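Local coordinates for protein tryptophane-5-halogenase (Microbispora sp. ATCC PTA-5024, PDB 5UAO) that catalyses the FAD-dependent 5-chlorination of a tryptophan in a lanthipeptide during NAI-107 biosynthesis, at residues 72-75 / 76-80; 165-169 / 170-174; 79-83 / 84-88. All coordinates share one frame; numbering follows the deposited sequence.

Interaction 1 of 3, residues 72-75 / 76-80; sequences EATV and SYMVM. With FAD (flavin-adenine dinucleotide), chain E.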
ATOM      1  N   GLU A  72       2.507 -28.753   0.698  1.00 30.07           N
ATOM      2  CA  GLU A  72       3.792 -29.075   0.063  1.00 28.63           C
ATOM      3  C   GLU A  72       4.348 -28.080  -0.993  1.00 28.59           C
ATOM      4  O   GLU A  72       5.542 -28.143  -1.297  1.00 29.70           O
ATOM      5  CB  GLU A  72       3.743 -30.489  -0.525  1.00 26.02           C
ATOM      6  CG  GLU A  72       3.628 -31.528   0.605  1.00 26.38           C
ATOM      7  CD  GLU A  72       3.646 -32.987   0.164  1.00 25.57           C
ATOM      8  OE1 GLU A  72       3.253 -33.301  -0.962  1.00 28.20           O
ATOM      9  OE2 GLU A  72       4.019 -33.797   0.989  1.00 27.37           O
ATOM     10  N   ALA A  73       3.548 -27.174  -1.520  1.00 22.91           N
ATOM     11  CA  ALA A  73       4.048 -26.242  -2.518  1.00 26.97           C
ATOM     12  C   ALA A  73       4.176 -24.855  -1.886  1.00 30.02           C
ATOM     13  O   ALA A  73       3.377 -24.505  -1.039  1.00 32.03           O
ATOM     14  CB  ALA A  73       3.133 -26.160  -3.751  1.00 26.20           C
ATOM     15  N   THR A  74       5.110 -24.050  -2.359  1.00 28.31           N
ATOM     16  CA  THR A  74       5.286 -22.720  -1.797  1.00 26.08           C
ATOM     17  C   THR A  74       5.445 -21.672  -2.882  1.00 23.71           C
ATOM     18  O   THR A  74       5.263 -21.923  -4.089  1.00 26.30           O
ATOM     19  CB  THR A  74       6.503 -22.666  -0.799  1.00 31.78           C
ATOM     20  OG1 THR A  74       7.731 -22.917  -1.497  1.00 31.85           O
ATOM     21  CG2 THR A  74       6.405 -23.760   0.190  1.00 43.18           C
ATOM     22  N   VAL A  75       5.777 -20.467  -2.452  1.00 24.91           N
ATOM     23  CA  VAL A  75       6.040 -19.346  -3.374  1.00 27.40           C
ATOM     24  C   VAL A  75       7.505 -18.898  -3.195  1.00 26.74           C
ATOM     25  O   VAL A  75       8.165 -19.251  -2.197  1.00 24.04           O
ATOM     26  CB  VAL A  75       5.079 -18.149  -3.132  1.00 28.56           C
ATOM     27  CG1 VAL A  75       3.639 -18.499  -3.373  1.00 29.13           C
ATOM     28  CG2 VAL A  75       5.276 -17.529  -1.755  1.00 31.40           C
ATOM     29  N   SER A  76       7.955 -18.031  -4.098  1.00 30.55           N
ATOM     30  CA  SER A  76       9.341 -17.661  -4.184  1.00 29.22           C
ATOM     31  C   SER A  76       9.872 -17.048  -2.886  1.00 28.79           C
ATOM     32  O   SER A  76      11.005 -17.373  -2.421  1.00 27.27           O
ATOM     33  CB  SER A  76       9.577 -16.793  -5.427  1.00 31.67           C
ATOM     34  OG  SER A  76       8.915 -15.595  -5.179  1.00 30.69           O
ATOM     35  N   TYR A  77       9.056 -16.278  -2.197  1.00 29.25           N
ATOM     36  CA  TYR A  77       9.465 -15.664  -0.915  1.00 30.62           C
ATOM     37  C   TYR A  77       9.936 -16.643   0.139  1.00 31.96           C
ATOM     38  O   TYR A  77      10.824 -16.379   0.989  1.00 29.44           O
ATOM     39  CB  TYR A  77       8.278 -14.875  -0.368  1.00 34.79           C
ATOM     40  CG  TYR A  77       8.589 -14.087   0.852  1.00 37.36           C
ATOM     41  CD1 TYR A  77       9.296 -12.893   0.730  1.00 45.96           C
ATOM     42  CD2 TYR A  77       8.197 -14.507   2.128  1.00 39.39           C
ATOM     43  CE1 TYR A  77       9.604 -12.106   1.829  1.00 47.27           C
ATOM     44  CE2 TYR A  77       8.530 -13.738   3.252  1.00 44.52           C
ATOM     45  CZ  TYR A  77       9.247 -12.539   3.086  1.00 47.37           C
ATOM     46  OH  TYR A  77       9.613 -11.704   4.109  1.00 50.67           O
ATOM     47  N   MET A  78       9.295 -17.813   0.118  1.00 30.92           N
ATOM     48  CA  MET A  78       9.562 -18.819   1.124  1.00 28.75           C
ATOM     49  C   MET A  78      10.999 -19.282   1.055  1.00 25.41           C
ATOM     50  O   MET A  78      11.582 -19.730   2.083  1.00 25.25           O
ATOM     51  CB  MET A  78       8.627 -20.010   0.978  1.00 30.10           C
ATOM     52  CG  MET A  78       8.437 -20.768   2.248  1.00 37.16           C
ATOM     53  SD  MET A  78       7.671 -19.795   3.559  1.00 37.31           S
ATOM     54  CE  MET A  78       7.846 -20.885   4.958  1.00 39.50           C
ATOM     55  N   VAL A  79      11.579 -19.272  -0.134  1.00 25.92           N
ATOM     56  CA  VAL A  79      13.008 -19.607  -0.254  1.00 25.25           C
ATOM     57  C   VAL A  79      13.937 -18.707   0.561  1.00 30.84           C
ATOM     58  O   VAL A  79      14.844 -19.209   1.288  1.00 35.19           O
ATOM     59  CB  VAL A  79      13.447 -19.598  -1.725  1.00 31.78           C
ATOM     60  CG1 VAL A  79      14.932 -19.915  -1.856  1.00 30.78           C
ATOM     61  CG2 VAL A  79      12.607 -20.629  -2.518  1.00 32.76           C
ATOM     62  N   MET A  80      13.714 -17.392   0.482  1.00 29.47           N
ATOM     63  CA  MET A  80      14.388 -16.445   1.343  1.00 26.61           C
ATOM     64  C   MET A  80      14.109 -16.560   2.806  1.00 28.66           C
ATOM     65  O   MET A  80      15.030 -16.438   3.652  1.00 27.33           O
ATOM     66  CB  MET A  80      14.152 -15.027   0.860  1.00 32.44           C
ATOM     67  CG  MET A  80      14.807 -14.746  -0.475  1.00 35.48           C
ATOM     68  SD  MET A  80      14.694 -12.999  -0.909  1.00 43.43           S
ATOM     69  CE  MET A  80      12.978 -12.951  -1.373  1.00 40.93           C
TER
HETATM   70  PA  FAD E 601      -1.490 -28.691  11.923  1.00 32.79           P
HETATM   71  O1A FAD E 601      -0.523 -29.268  10.888  1.00 37.55           O
HETATM   72  O2A FAD E 601      -2.982 -29.074  11.965  1.00 33.33           O
HETATM   73  O5B FAD E 601      -0.850 -28.828  13.392  1.00 37.74           O
HETATM   74  C5B FAD E 601      -1.552 -28.677  14.609  1.00 31.35           C
HETATM   75  C4B FAD E 601      -0.617 -29.104  15.726  1.00 31.55           C
HETATM   76  O4B FAD E 601      -1.349 -28.683  16.880  1.00 31.50           O
HETATM   77  C3B FAD E 601      -0.330 -30.610  15.894  1.00 31.20           C
HETATM   78  O3B FAD E 601       1.114 -30.896  16.254  1.00 29.91           O
HETATM   79  C2B FAD E 601      -1.252 -31.023  17.047  1.00 34.57           C
HETATM   80  O2B FAD E 601      -0.800 -32.195  17.839  1.00 34.22           O
HETATM   81  C1B FAD E 601      -1.272 -29.726  17.857  1.00 31.32           C
HETATM   82  N9A FAD E 601      -2.425 -29.686  18.788  1.00 35.00           N
HETATM   83  C8A FAD E 601      -3.741 -29.529  18.453  1.00 35.38           C
HETATM   84  N7A FAD E 601      -4.496 -29.522  19.587  1.00 34.42           N
HETATM   85  C5A FAD E 601      -3.647 -29.700  20.630  1.00 32.01           C
HETATM   86  C6A FAD E 601      -3.817 -29.850  22.070  1.00 31.36           C
HETATM   87  N6A FAD E 601      -5.067 -29.776  22.616  1.00 31.74           N
HETATM   88  N1A FAD E 601      -2.721 -30.000  22.799  1.00 33.27           N
HETATM   89  C2A FAD E 601      -1.480 -30.044  22.275  1.00 34.96           C
HETATM   90  N3A FAD E 601      -1.268 -29.940  20.962  1.00 34.28           N
HETATM   91  C4A FAD E 601      -2.306 -29.774  20.121  1.00 32.21           C
HETATM   92  N1  FAD E 601       0.065 -24.661   2.390  1.00 39.47           N
HETATM   93  C2  FAD E 601       1.048 -24.375   1.471  1.00 41.62           C
HETATM   94  O2  FAD E 601       1.919 -23.479   1.714  1.00 31.15           O
HETATM   95  N3  FAD E 601       1.130 -25.047   0.291  1.00 37.87           N
HETATM   96  C4  FAD E 601       0.273 -26.027  -0.063  1.00 39.80           C
HETATM   97  O4  FAD E 601       0.425 -26.579  -1.197  1.00 34.89           O
HETATM   98  C4X FAD E 601      -0.815 -26.380   0.909  1.00 36.66           C
HETATM   99  N5  FAD E 601      -1.781 -27.305   0.645  1.00 41.47           N
HETATM  100  C5X FAD E 601      -2.758 -27.608   1.532  1.00 35.51           C
HETATM  101  C6  FAD E 601      -3.710 -28.562   1.196  1.00 37.06           C
HETATM  102  C7  FAD E 601      -4.744 -28.877   2.059  1.00 35.95           C
HETATM  103  C7M FAD E 601      -5.775 -29.920   1.744  1.00 34.41           C
HETATM  104  C8  FAD E 601      -4.811 -28.239   3.372  1.00 40.44           C
HETATM  105  C8M FAD E 601      -5.941 -28.605   4.312  1.00 45.28           C
HETATM  106  C9  FAD E 601      -3.870 -27.281   3.706  1.00 41.77           C
HETATM  107  C9A FAD E 601      -2.838 -26.900   2.844  1.00 37.74           C
HETATM  108  N10 FAD E 601      -1.871 -25.889   3.179  1.00 38.01           N
HETATM  109  C10 FAD E 601      -0.867 -25.620   2.195  1.00 39.03           C
HETATM  110  C1' FAD E 601      -1.754 -25.166   4.482  1.00 43.27           C
HETATM  111  C2' FAD E 601      -0.530 -25.918   5.195  1.00 45.31           C
HETATM  112  O2' FAD E 601      -0.937 -27.278   5.111  1.00 49.86           O
HETATM  113  C3' FAD E 601      -0.103 -26.064   6.700  1.00 54.39           C
HETATM  114  O3' FAD E 601       0.814 -27.135   7.140  1.00 40.54           O
HETATM  115  C4' FAD E 601      -1.241 -26.703   7.442  1.00 61.54           C
HETATM  116  O4' FAD E 601      -2.415 -26.838   6.584  1.00 49.34           O
HETATM  117  C5' FAD E 601      -1.347 -25.931   8.757  1.00 52.71           C
HETATM  118  O5' FAD E 601      -0.267 -26.237   9.591  1.00 37.04           O
HETATM  119  P   FAD E 601      -0.596 -26.028  11.180  1.00 35.42           P
HETATM  120  O1P FAD E 601      -1.294 -24.753  11.385  1.00 31.95           O
HETATM  121  O2P FAD E 601       0.788 -26.197  11.795  1.00 34.83           O
HETATM  122  O3P FAD E 601      -1.646 -27.076  11.709  1.00 34.32           O

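Interaction 2 of 3, residues 165-169 / 170-174; sequences SLMKY and LPFAY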
ATOM      1  N   SER A 165      23.778 -21.617 -14.083  1.00 39.68           N
ATOM      2  CA  SER A 165      22.385 -21.551 -13.676  1.00 41.99           C
ATOM      3  C   SER A 165      21.882 -20.120 -13.739  1.00 39.29           C
ATOM      4  O   SER A 165      22.488 -19.200 -13.194  1.00 43.22           O
ATOM      5  CB  SER A 165      22.172 -22.158 -12.268  1.00 37.64           C
ATOM      6  OG  SER A 165      20.894 -21.747 -11.762  1.00 39.03           O
ATOM      7  N   LEU A 166      20.743 -19.919 -14.381  1.00 33.38           N
ATOM      8  CA  LEU A 166      20.048 -18.659 -14.284  1.00 32.41           C
ATOM      9  C   LEU A 166      18.957 -18.586 -13.209  1.00 29.12           C
ATOM     10  O   LEU A 166      18.160 -17.650 -13.187  1.00 33.02           O
ATOM     11  CB  LEU A 166      19.463 -18.317 -15.632  1.00 34.35           C
ATOM     12  CG  LEU A 166      20.436 -18.387 -16.830  1.00 35.37           C
ATOM     13  CD1 LEU A 166      19.703 -17.924 -18.072  1.00 37.59           C
ATOM     14  CD2 LEU A 166      21.661 -17.508 -16.613  1.00 36.02           C
ATOM     15  N   MET A 167      18.960 -19.533 -12.302  1.00 30.90           N
ATOM     16  CA  MET A 167      17.986 -19.564 -11.201  1.00 32.28           C
ATOM     17  C   MET A 167      18.071 -18.294 -10.348  1.00 34.25           C
ATOM     18  O   MET A 167      17.069 -17.783  -9.837  1.00 31.89           O
ATOM     19  CB  MET A 167      18.189 -20.838 -10.375  1.00 31.24           C
ATOM     20  CG  MET A 167      17.872 -22.167 -11.141  1.00 29.73           C
ATOM     21  SD  MET A 167      16.122 -22.484 -11.557  1.00 31.36           S
ATOM     22  CE  MET A 167      15.614 -23.092  -9.962  1.00 31.80           C
ATOM     23  N   LYS A 168      19.267 -17.729 -10.254  1.00 33.20           N
ATOM     24  CA  LYS A 168      19.465 -16.527  -9.432  1.00 36.70           C
ATOM     25  C   LYS A 168      18.813 -15.290 -10.010  1.00 35.53           C
ATOM     26  O   LYS A 168      18.587 -14.314  -9.288  1.00 36.50           O
ATOM     27  CB  LYS A 168      20.953 -16.276  -9.202  1.00 40.74           C
ATOM     28  CG  LYS A 168      21.709 -15.850 -10.472  1.00 43.39           C
ATOM     29  CD  LYS A 168      23.183 -15.595 -10.143  1.00 46.98           C
ATOM     30  CE  LYS A 168      23.394 -14.140  -9.772  1.00 53.29           C
ATOM     31  NZ  LYS A 168      24.735 -13.665 -10.224  1.00 55.68           N
ATOM     32  N   TYR A 169      18.475 -15.343 -11.292  1.00 34.54           N
ATOM     33  CA  TYR A 169      17.834 -14.241 -11.970  1.00 31.57           C
ATOM     34  C   TYR A 169      16.332 -14.384 -12.049  1.00 31.29           C
ATOM     35  O   TYR A 169      15.661 -13.439 -12.397  1.00 29.71           O
ATOM     36  CB  TYR A 169      18.432 -14.069 -13.423  1.00 35.26           C
ATOM     37  CG  TYR A 169      19.949 -13.795 -13.394  1.00 34.89           C
ATOM     38  CD1 TYR A 169      20.471 -12.705 -12.655  1.00 40.70           C
ATOM     39  CD2 TYR A 169      20.829 -14.606 -14.053  1.00 37.35           C
ATOM     40  CE1 TYR A 169      21.842 -12.462 -12.601  1.00 42.89           C
ATOM     41  CE2 TYR A 169      22.202 -14.398 -14.000  1.00 39.83           C
ATOM     42  CZ  TYR A 169      22.708 -13.308 -13.279  1.00 44.16           C
ATOM     43  OH  TYR A 169      24.072 -13.092 -13.170  1.00 50.09           O
ATOM     44  N   LEU A 170      15.786 -15.582 -11.821  1.00 30.90           N
ATOM     45  CA  LEU A 170      14.352 -15.838 -12.075  1.00 29.53           C
ATOM     46  C   LEU A 170      13.687 -16.498 -10.822  1.00 32.66           C
ATOM     47  O   LEU A 170      13.939 -17.656 -10.509  1.00 29.76           O
ATOM     48  CB  LEU A 170      14.224 -16.799 -13.265  1.00 29.26           C
ATOM     49  CG  LEU A 170      14.826 -16.396 -14.633  1.00 32.99           C
ATOM     50  CD1 LEU A 170      14.939 -17.552 -15.621  1.00 32.75           C
ATOM     51  CD2 LEU A 170      13.993 -15.329 -15.255  1.00 32.39           C
ATOM     52  N   PRO A 171      12.837 -15.766 -10.111  1.00 30.56           N
ATOM     53  CA  PRO A 171      12.215 -16.244  -8.848  1.00 28.69           C
ATOM     54  C   PRO A 171      11.511 -17.588  -9.016  1.00 23.56           C
ATOM     55  O   PRO A 171      10.898 -17.820 -10.054  1.00 26.87           O
ATOM     56  CB  PRO A 171      11.240 -15.148  -8.522  1.00 27.34           C
ATOM     57  CG  PRO A 171      11.928 -13.929  -9.046  1.00 32.11           C
ATOM     58  CD  PRO A 171      12.490 -14.360 -10.375  1.00 34.21           C
ATOM     59  N   PHE A 172      11.728 -18.478  -8.061  1.00 25.05           N
ATOM     60  CA  PHE A 172      11.167 -19.852  -8.077  1.00 25.07           C
ATOM     61  C   PHE A 172      10.958 -20.289  -6.642  1.00 25.57           C
ATOM     62  O   PHE A 172      11.486 -19.681  -5.678  1.00 24.79           O
ATOM     63  CB  PHE A 172      12.103 -20.844  -8.840  1.00 26.14           C
ATOM     64  CG  PHE A 172      13.389 -21.158  -8.050  1.00 27.26           C
ATOM     65  CD1 PHE A 172      14.501 -20.302  -8.119  1.00 31.37           C
ATOM     66  CD2 PHE A 172      13.425 -22.229  -7.172  1.00 28.16           C
ATOM     67  CE1 PHE A 172      15.624 -20.540  -7.332  1.00 29.43           C
ATOM     68  CE2 PHE A 172      14.557 -22.509  -6.402  1.00 30.62           C
ATOM     69  CZ  PHE A 172      15.669 -21.654  -6.494  1.00 30.29           C
ATOM     70  N   ALA A 173      10.239 -21.401  -6.472  1.00 26.33           N
ATOM     71  CA  ALA A 173       9.866 -21.883  -5.152  1.00 24.61           C
ATOM     72  C   ALA A 173      10.132 -23.367  -5.065  1.00 26.57           C
ATOM     73  O   ALA A 173      10.697 -23.980  -5.994  1.00 26.85           O
ATOM     74  CB  ALA A 173       8.418 -21.588  -4.882  1.00 24.55           C
ATOM     75  N   TYR A 174       9.858 -23.911  -3.887  1.00 26.65           N
ATOM     76  CA  TYR A 174      10.074 -25.307  -3.651  1.00 26.57           C
ATOM     77  C   TYR A 174       8.763 -26.076  -3.611  1.00 25.26           C
ATOM     78  O   TYR A 174       7.708 -25.592  -3.128  1.00 29.07           O
ATOM     79  CB  TYR A 174      10.732 -25.529  -2.309  1.00 27.00           C
ATOM     80  CG  TYR A 174      12.154 -24.968  -2.134  1.00 27.64           C
ATOM     81  CD1 TYR A 174      13.122 -25.137  -3.110  1.00 26.01           C
ATOM     82  CD2 TYR A 174      12.536 -24.373  -0.929  1.00 29.80           C
ATOM     83  CE1 TYR A 174      14.404 -24.640  -2.930  1.00 28.99           C
ATOM     84  CE2 TYR A 174      13.855 -23.921  -0.716  1.00 28.93           C
ATOM     85  CZ  TYR A 174      14.774 -24.050  -1.740  1.00 27.87           C
ATOM     86  OH  TYR A 174      16.088 -23.609  -1.544  1.00 28.10           O
TER

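Interaction 3 of 3, residues 79-83 / 84-88; sequences VMFLH and HYLGI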
ATOM      1  N   VAL A  79      11.579 -19.272  -0.134  1.00 25.92           N
ATOM      2  CA  VAL A  79      13.008 -19.607  -0.254  1.00 25.25           C
ATOM      3  C   VAL A  79      13.937 -18.707   0.561  1.00 30.84           C
ATOM      4  O   VAL A  79      14.844 -19.209   1.288  1.00 35.19           O
ATOM      5  CB  VAL A  79      13.447 -19.598  -1.725  1.00 31.78           C
ATOM      6  CG1 VAL A  79      14.932 -19.915  -1.856  1.00 30.78           C
ATOM      7  CG2 VAL A  79      12.607 -20.629  -2.518  1.00 32.76           C
ATOM      8  N   MET A  80      13.714 -17.392   0.482  1.00 29.47           N
ATOM      9  CA  MET A  80      14.388 -16.445   1.343  1.00 26.61           C
ATOM     10  C   MET A  80      14.109 -16.560   2.806  1.00 28.66           C
ATOM     11  O   MET A  80      15.030 -16.438   3.652  1.00 27.33           O
ATOM     12  CB  MET A  80      14.152 -15.027   0.860  1.00 32.44           C
ATOM     13  CG  MET A  80      14.807 -14.746  -0.475  1.00 35.48           C
ATOM     14  SD  MET A  80      14.694 -12.999  -0.909  1.00 43.43           S
ATOM     15  CE  MET A  80      12.978 -12.951  -1.373  1.00 40.93           C
ATOM     16  N   PHE A  81      12.846 -16.743   3.162  1.00 29.65           N
ATOM     17  CA  PHE A  81      12.502 -16.992   4.553  1.00 29.15           C
ATOM     18  C   PHE A  81      13.247 -18.168   5.167  1.00 31.32           C
ATOM     19  O   PHE A  81      13.896 -18.053   6.223  1.00 30.49           O
ATOM     20  CB  PHE A  81      10.966 -17.171   4.667  1.00 27.83           C
ATOM     21  CG  PHE A  81      10.486 -17.318   6.066  1.00 24.72           C
ATOM     22  CD1 PHE A  81      10.173 -16.226   6.822  1.00 25.14           C
ATOM     23  CD2 PHE A  81      10.290 -18.563   6.589  1.00 26.23           C
ATOM     24  CE1 PHE A  81       9.763 -16.388   8.152  1.00 23.32           C
ATOM     25  CE2 PHE A  81       9.892 -18.734   7.885  1.00 27.53           C
ATOM     26  CZ  PHE A  81       9.603 -17.642   8.667  1.00 25.21           C
ATOM     27  N   LEU A  82      13.246 -19.293   4.470  1.00 30.11           N
ATOM     28  CA  LEU A  82      13.904 -20.453   5.005  1.00 29.09           C
ATOM     29  C   LEU A  82      15.392 -20.185   5.195  1.00 30.26           C
ATOM     30  O   LEU A  82      15.948 -20.460   6.273  1.00 29.32           O
ATOM     31  CB  LEU A  82      13.686 -21.715   4.136  1.00 28.99           C
ATOM     32  CG  LEU A  82      12.226 -22.238   4.074  1.00 30.67           C
ATOM     33  CD1 LEU A  82      12.060 -23.204   2.908  1.00 32.02           C
ATOM     34  CD2 LEU A  82      11.775 -22.863   5.398  1.00 30.91           C
ATOM     35  N   HIS A  83      16.051 -19.707   4.144  1.00 26.79           N
ATOM     36  CA  HIS A  83      17.462 -19.662   4.190  1.00 25.95           C
ATOM     37  C   HIS A  83      18.022 -18.402   4.925  1.00 28.18           C
ATOM     38  O   HIS A  83      19.049 -18.516   5.628  1.00 32.66           O
ATOM     39  CB  HIS A  83      18.079 -19.857   2.828  1.00 27.57           C
ATOM     40  CG  HIS A  83      17.712 -21.164   2.164  1.00 26.80           C
ATOM     41  ND1 HIS A  83      17.883 -22.388   2.771  1.00 28.60           N
ATOM     42  CD2 HIS A  83      17.108 -21.405   0.973  1.00 24.64           C
ATOM     43  CE1 HIS A  83      17.407 -23.341   1.969  1.00 28.42           C
ATOM     44  NE2 HIS A  83      16.962 -22.770   0.857  1.00 29.00           N
ATOM     45  N   HIS A  84      17.412 -17.246   4.725  1.00 28.25           N
ATOM     46  CA  HIS A  84      17.909 -16.013   5.278  1.00 31.50           C
ATOM     47  C   HIS A  84      17.334 -15.827   6.676  1.00 32.19           C
ATOM     48  O   HIS A  84      18.083 -15.725   7.623  1.00 32.78           O
ATOM     49  CB  HIS A  84      17.628 -14.809   4.413  1.00 33.49           C
ATOM     50  CG  HIS A  84      18.483 -14.721   3.192  1.00 35.06           C
ATOM     51  ND1 HIS A  84      19.855 -14.641   3.252  1.00 34.37           N
ATOM     52  CD2 HIS A  84      18.162 -14.704   1.869  1.00 33.54           C
ATOM     53  CE1 HIS A  84      20.351 -14.577   2.023  1.00 30.90           C
ATOM     54  NE2 HIS A  84      19.346 -14.595   1.169  1.00 32.56           N
ATOM     55  N   TYR A  85      16.021 -15.856   6.829  1.00 32.23           N
ATOM     56  CA  TYR A  85      15.431 -15.517   8.095  1.00 34.37           C
ATOM     57  C   TYR A  85      15.700 -16.593   9.103  1.00 33.55           C
ATOM     58  O   TYR A  85      16.059 -16.288  10.274  1.00 33.93           O
ATOM     59  CB  TYR A  85      13.936 -15.338   7.953  1.00 33.92           C
ATOM     60  CG  TYR A  85      13.268 -14.599   9.082  1.00 33.32           C
ATOM     61  CD1 TYR A  85      13.312 -13.200   9.137  1.00 34.87           C
ATOM     62  CD2 TYR A  85      12.481 -15.268  10.004  1.00 31.90           C
ATOM     63  CE1 TYR A  85      12.632 -12.498  10.122  1.00 32.36           C
ATOM     64  CE2 TYR A  85      11.816 -14.602  10.995  1.00 30.04           C
ATOM     65  CZ  TYR A  85      11.913 -13.228  11.068  1.00 34.65           C
ATOM     66  OH  TYR A  85      11.266 -12.588  12.056  1.00 40.84           O
ATOM     67  N   LEU A  86      15.538 -17.856   8.704  1.00 28.24           N
ATOM     68  CA  LEU A  86      15.768 -18.936   9.668  1.00 28.48           C
ATOM     69  C   LEU A  86      17.224 -19.484   9.595  1.00 30.23           C
ATOM     70  O   LEU A  86      17.563 -20.371  10.396  1.00 31.40           O
ATOM     71  CB  LEU A  86      14.773 -20.082   9.529  1.00 28.33           C
ATOM     72  CG  LEU A  86      13.248 -19.805   9.672  1.00 27.75           C
ATOM     73  CD1 LEU A  86      12.574 -21.149   9.576  1.00 28.03           C
ATOM     74  CD2 LEU A  86      12.879 -19.158  10.984  1.00 29.28           C
ATOM     75  N   GLY A  87      18.055 -18.981   8.684  1.00 30.89           N
ATOM     76  CA  GLY A  87      19.486 -19.424   8.607  1.00 33.00           C
ATOM     77  C   GLY A  87      19.649 -20.923   8.315  1.00 34.66           C
ATOM     78  O   GLY A  87      20.595 -21.591   8.780  1.00 35.79           O
ATOM     79  N   ILE A  88      18.743 -21.483   7.526  1.00 33.46           N
ATOM     80  CA  ILE A  88      18.832 -22.903   7.171  1.00 30.23           C
ATOM     81  C   ILE A  88      19.832 -23.049   6.051  1.00 34.38           C
ATOM     82  O   ILE A  88      19.679 -22.399   5.023  1.00 31.37           O
ATOM     83  CB  ILE A  88      17.475 -23.454   6.712  1.00 30.77           C
ATOM     84  CG1 ILE A  88      16.529 -23.542   7.923  1.00 31.29           C
ATOM     85  CG2 ILE A  88      17.665 -24.800   6.059  1.00 31.88           C
ATOM     86  CD1 ILE A  88      15.137 -23.971   7.555  1.00 33.60           C
TER

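Interaction 1 of 3, residues 72-75 / 76-80
Thr74 and Val75 meet Met78 and Tyr77 at a loop-to-helix junction, where the loop on the pyrimidine edge of the flavin in this tryptophan halogenase runs straight into helix 76-85. The contact is local, and one backbone hydrogen bond ties it: Met78 N donates to Val75 O at 3.0 Å. It approaches from above the carbonyl plane and is rather bent, with an N-H...O angle of 144°. Ser76 N, buried beside it, finds no polar partner.

Apolar contacts fill in around this bond. Thr74 CB lies 3.8 Å from Met78 CB, and the two side chains cross at about a right angle, with Thr74 CG2 4.2 Å from Met78 CG. In Met78, CG stands roughly anti to the backbone N (chi1 -155°) and the chain then bends, which carries the sulfur off from the loop. Val75 CG2 lies a similar 4.2 Å from Tyr77 CB. Helix 358-372 packs on this group through Leu359, Leu360 and Ala363. The polar end of Thr74 is engaged by Tyr174 O and that of Tyr77 by Gln367.

A second set of hydrogen bonds goes to the cofactor. FAD N3 donates to Ala73 O at 2.7 Å and an angle of 163°, while Ala73 N donates to FAD O4 at 3.2 Å, almost as straight. With the N3-H and the neighbouring C4=O4 carbonyl both held by one residue, this two-point grip is likely to hold the ring system against turning in its own plane. The methyl group of the same alanine completes the approach, with Ala73 CB 3.7 Å from FAD O4.

Interaction 2 of 3, residues 165-169 / 170-174
Between Met167 and Leu170 the backbone turns through helical phi/psi values without making a regular helix, and Leu170 N donates to Met167 O at 3.2 Å, arriving well above the carbonyl plane. That oxygen also accepts from Trp529 NE1, so two N-H groups grip it. One residue earlier, Tyr169 N donates to Leu166 O at 3.0 Å.

The main side-chain contact joins Met167 to Phe172. Met167 is folded at every torsion, chi1 and chi2 both near -70° and chi3 at -80°, and this curl brings its methyl back over the aromatic ring. Met167 CE sits 3.4 Å from the centroid of the Phe172 ring and only 6° off its normal, a CH-pi contact over the centre of the face. The sulfur stands farther off above the same ring, Met167 SD being 4.7 Å from the Phe172 centroid, which gives a Met-aromatic pair led by the methyl. At the edge of the Phe172 ring, in its plane, lies Leu170 O, and Trp101 meets the same ring at a steep angle.

On the opposite flank of the turn, Lys168 runs across a face of Tyr169, with Lys168 CG 3.7 Å above the plane of the Tyr169 ring. Lys168 NZ then donates to Tyr169 OH at 3.1 Å while forming a salt bridge with Asp525, an arrangement likely to keep the ammonium group in place. Leu170 reaches Leu144 and Gln145 of helix 144-151.

Upstream, Met167 N donates to Ser165 OG at 3.0 Å, so the segment opens with an ST turn. Altogether this is a tight connection leading from strand 162-165 into strand 173-175, with Met167 laid over the Phe172 ring in a Met-aromatic contact.

Interaction 3 of 3, residues 79-83 / 84-88
His83 folds onto Ile88 where helix 76-85 gives way to loop. Its CB lies 3.7 Å from Ile88 O. CG, equally near, is anti to the carbonyl carbon (chi1 -59°), which swings the ring toward Ile88 so that His83 ND1 donates to Ile88 O at 2.9 Å. The oxygen lies close to the imidazole plane, although the donor stands above the carbonyl plane. His83 CE1 is 3.9 Å from Ile88 O. At the tip, NE2 is hydrogen-bonded to Tyr174 OH, and the ring meets Phe93 edge-to-face.

Along the other flank Phe81 meets Tyr85 and Leu86. The Phe81 and Tyr85 rings are nearly parallel, 19° between planes, but slid apart and barely overlapping; the closest atoms are Phe81 CE1 and Tyr85 CD2, at 3.5 Å. Phe81 CE2 rests 4.0 Å from Leu86 CG. Replacing Phe81 by an alanine would probably open a gap toward Leu86 and helix 358-372 and leave one side of the Tyr85 ring without its neighbour.

His84 N donates to Met80 O at 2.7 Å; the backbone then widens into a pi-type turn, Leu86 N donating to Phe81 O at 3.0 Å. After Gly87, whose positive phi ends the helix, Ile88 N reaches back to Leu82 O at 3.2 Å. With ND1 of His83 the donor, a neutral ring would present NE2 as acceptor toward Tyr174, so the imidazole is likely fixed in one tautomer and flip.

Followed from the N terminus, interaction 1 comes first, turning the flavin-binding loop into helix 76-85; interaction 3 begins on the same helix, sharing Val79 and Met80 with it, and closes its C-terminal end. Interaction 2 lies later in the chain, so none of the three nests within or crosses another: 1 and 3 overlap in series. In space interaction 2 returns to both. Thr74 N probably bonds to Tyr174 O, and Ala173 packs on the 74-75 backbone, while the far end of Tyr174 meets His83. Tyr174 thus bridges the loop before helix 76-85 and the C-terminal part of that helix, and links both to the turn after strand 162-165.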